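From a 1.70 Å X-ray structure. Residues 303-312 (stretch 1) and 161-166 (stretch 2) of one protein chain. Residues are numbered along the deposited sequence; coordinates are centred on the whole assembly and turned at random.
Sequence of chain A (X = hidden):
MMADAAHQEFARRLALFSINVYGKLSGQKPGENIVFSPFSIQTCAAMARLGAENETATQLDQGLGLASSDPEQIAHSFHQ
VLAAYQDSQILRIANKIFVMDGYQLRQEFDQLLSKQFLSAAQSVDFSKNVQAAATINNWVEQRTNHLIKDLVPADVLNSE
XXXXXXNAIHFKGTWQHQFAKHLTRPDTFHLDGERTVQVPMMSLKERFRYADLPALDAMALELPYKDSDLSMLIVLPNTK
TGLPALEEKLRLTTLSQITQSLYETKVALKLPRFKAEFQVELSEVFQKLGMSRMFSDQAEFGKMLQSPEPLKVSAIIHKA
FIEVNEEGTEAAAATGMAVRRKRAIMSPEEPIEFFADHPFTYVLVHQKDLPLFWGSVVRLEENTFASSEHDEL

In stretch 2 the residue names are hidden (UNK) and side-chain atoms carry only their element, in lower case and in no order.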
# COMPACT_ATOMS: atom_id res chain seq x y z
N LYS A 303 22.98 10.54 7.52
CA LYS A 303 22.59 11.72 6.77
C LYS A 303 21.23 12.27 7.21
O LYS A 303 20.74 13.23 6.64
CB LYS A 303 22.60 11.42 5.27
CG LYS A 303 24.01 11.56 4.68
CD LYS A 303 24.14 10.91 3.31
CE LYS A 303 23.69 11.81 2.18
NZ LYS A 303 23.81 11.13 0.85
N MET A 304 20.65 11.69 8.26
CA MET A 304 19.37 12.16 8.79
C MET A 304 19.51 13.38 9.71
O MET A 304 18.87 14.40 9.48
CB MET A 304 18.67 11.04 9.54
CG MET A 304 18.10 9.98 8.63
SD MET A 304 17.20 8.71 9.53
CE MET A 304 16.22 8.00 8.19
N LEU A 305 20.36 13.26 10.73
CA LEU A 305 20.47 14.29 11.78
C LEU A 305 21.85 14.94 11.85
O LEU A 305 22.86 14.33 11.51
CB LEU A 305 20.17 13.67 13.14
CG LEU A 305 18.83 12.97 13.33
CD1 LEU A 305 18.76 12.39 14.73
CD2 LEU A 305 17.69 13.93 13.09
N GLN A 306 21.91 16.17 12.33
CA GLN A 306 23.20 16.81 12.52
C GLN A 306 24.01 16.05 13.58
O GLN A 306 25.24 16.00 13.52
CB GLN A 306 23.02 18.28 12.91
CG GLN A 306 22.30 19.06 11.83
CD GLN A 306 22.23 20.55 12.11
OE1 GLN A 306 22.56 21.00 13.20
NE2 GLN A 306 21.79 21.31 11.11
N SER A 307 23.31 15.47 14.55
CA SER A 307 23.94 14.67 15.59
C SER A 307 24.71 13.48 15.04
O SER A 307 24.21 12.79 14.16
CB SER A 307 22.88 14.16 16.56
OG SER A 307 23.42 13.19 17.43
N PRO A 308 25.90 13.20 15.60
CA PRO A 308 26.64 12.03 15.11
C PRO A 308 26.17 10.68 15.70
O PRO A 308 26.76 9.65 15.37
CB PRO A 308 28.08 12.33 15.52
CG PRO A 308 27.95 13.15 16.73
CD PRO A 308 26.71 13.98 16.56
N GLU A 309 25.12 10.69 16.52
CA GLU A 309 24.58 9.45 17.07
C GLU A 309 24.24 8.45 15.98
O GLU A 309 23.46 8.76 15.09
CB GLU A 309 23.30 9.71 17.87
CG GLU A 309 23.51 10.50 19.15
CD GLU A 309 22.21 10.91 19.81
OE1 GLU A 309 21.15 10.38 19.42
OE2 GLU A 309 22.25 11.77 20.72
N PRO A 310 24.82 7.25 16.05
CA PRO A 310 24.38 6.22 15.10
C PRO A 310 22.91 5.85 15.30
O PRO A 310 22.45 5.77 16.45
CB PRO A 310 25.30 5.04 15.40
CG PRO A 310 26.49 5.64 16.01
CD PRO A 310 26.02 6.81 16.79
N LEU A 311 22.20 5.62 14.20
CA LEU A 311 20.76 5.36 14.22
C LEU A 311 20.45 4.02 13.56
O LEU A 311 21.22 3.53 12.75
CB LEU A 311 19.99 6.46 13.48
CG LEU A 311 20.27 7.91 13.88
CD1 LEU A 311 19.48 8.86 12.97
CD2 LEU A 311 19.93 8.15 15.33
N LYS A 312 19.29 3.46 13.91
CA LYS A 312 18.75 2.30 13.21
C LYS A 312 17.22 2.32 13.23
O LYS A 312 16.61 3.05 13.99
CB LYS A 312 19.28 1.00 13.82
CG LYS A 312 18.72 0.68 15.18
CD LYS A 312 19.34 -0.58 15.74
CE LYS A 312 18.80 -0.90 17.12
NZ LYS A 312 19.38 -2.17 17.65
N UNK A 161 14.01 7.11 20.75
CA UNK A 161 13.43 7.40 19.44
C UNK A 161 13.96 8.74 18.95
O UNK A 161 14.10 9.68 19.74
o UNK A 161 11.35 6.25 19.99
c UNK A 161 11.90 7.45 19.50
N UNK A 162 14.25 8.84 17.65
CA UNK A 162 14.80 10.07 17.11
C UNK A 162 13.92 10.66 16.01
O UNK A 162 13.79 11.88 15.91
c UNK A 162 17.19 9.56 17.73
c UNK A 162 16.22 9.84 16.61
n UNK A 162 16.56 10.22 21.14
c UNK A 162 17.87 10.28 20.92
n UNK A 162 18.34 10.56 19.71
n UNK A 162 18.71 10.05 21.91
c UNK A 162 17.52 10.83 18.53
N UNK A 163 13.34 9.82 15.16
CA UNK A 163 12.33 10.34 14.26
C UNK A 163 11.40 9.25 13.79
O UNK A 163 11.73 8.07 13.85
c UNK A 163 15.05 11.13 11.76
c UNK A 163 13.25 9.54 11.07
c UNK A 163 13.95 10.23 12.25
c UNK A 163 12.97 11.04 13.08
N UNK A 164 10.22 9.67 13.36
CA UNK A 164 9.26 8.78 12.72
C UNK A 164 8.87 9.39 11.40
O UNK A 164 8.43 10.54 11.35
c UNK A 164 8.01 8.55 13.58
c UNK A 164 6.99 7.65 12.85
c UNK A 164 8.38 7.94 14.91
N UNK A 165 9.05 8.62 10.33
CA UNK A 165 8.65 9.01 8.99
C UNK A 165 7.32 8.39 8.69
O UNK A 165 7.14 7.20 8.93
c UNK A 165 10.94 9.42 7.84
c UNK A 165 9.69 8.55 7.95
c UNK A 165 12.03 8.69 7.10
c UNK A 165 10.59 10.71 7.10
N UNK A 166 6.38 9.18 8.18
CA UNK A 166 5.04 8.67 7.89
C UNK A 166 4.57 9.07 6.51
O UNK A 166 4.73 10.21 6.08
c UNK A 166 4.01 9.16 8.93
c UNK A 166 4.52 8.89 10.34
c UNK A 166 2.69 8.45 8.71
O HOH W 1 21.38 10.42 23.02

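Position 161 carries two side-chain atoms, one carbon bonded to CA and one oxygen beyond it. A single carbon ending in oxygen, with no second branch, is a serine. The side chain of Ser 161 is out of reach of stretch 1, and its OG is hydrogen-bonded elsewhere in the structure.

Position 162 has seven side-chain atoms: three carbons in a row, a nitrogen, and then a carbon bearing two further nitrogens. The first two carbons lie against Leu 305 and Leu 311, and the chain nitrogen reaches Glu 309 OE1. The planar group at the end of an unbranched chain is a guanidinium, so the residue is arginine. The chain of Arg 162 bends early, with chi1 and chi2 both m, and lies along two leucines of stretch 1: its CB is 4.1 Å from Leu 305 CD1, and its CG is 3.9 Å from Leu 311 CD2. Beyond them Arg 162 NE donates a nearly straight hydrogen bond to Glu 309 OE1 (2.8 Å, 172°), which is also a salt bridge. The carboxylate oxygen sits at the edge of the guanidinium, near its plane, where the N-H bond points. One water extends the pairing, its oxygen accepting from Arg 162 NH2 at 2.9 Å and donating to Glu 309 OE2 at 2.8 Å. Arg 162 NH1 donates a hydrogen bond to Ser 161 O, 2.9 Å away.

At position 163 there are four carbons, forked at the second, and no heteroatom; one end of the fork lies against a sulfur and a methyl group of stretch 1. The fork beyond CB identifies leucine. Leu 163 CD2 is 3.9 Å from Met 304 SD and 4.1 Å from Leu 305 CD2.

Position 164 shows three carbons, the first carrying the other two. Branching at CB without a heteroatom makes it valine, and Val 164 is out of reach of stretch 1.

Position 165 again has four carbons forked at the second, with one branch end near the terminal methyl of Met 304. It is a leucine; Leu 165 CD1 lies 4.4 Å from Met 304 CE, a looser contact than that of Leu 163.

Position 166 repeats the three-carbon fork at CB, out of reach of stretch 1, and is valine.

The contact is thus made entirely by side chains, burying 292 Å² in all. Met 304 packs on Leu 163 and Leu 165, Leu 305 on Leu 163 and Arg 162, and Leu 311 on the aliphatic part of Arg 162, while Glu 309 meets its charged end. Within stretch 1, Glu 309 N donates to Ser 307 OG (3.2 Å).

Stretch 2 161-166: SRLVLV
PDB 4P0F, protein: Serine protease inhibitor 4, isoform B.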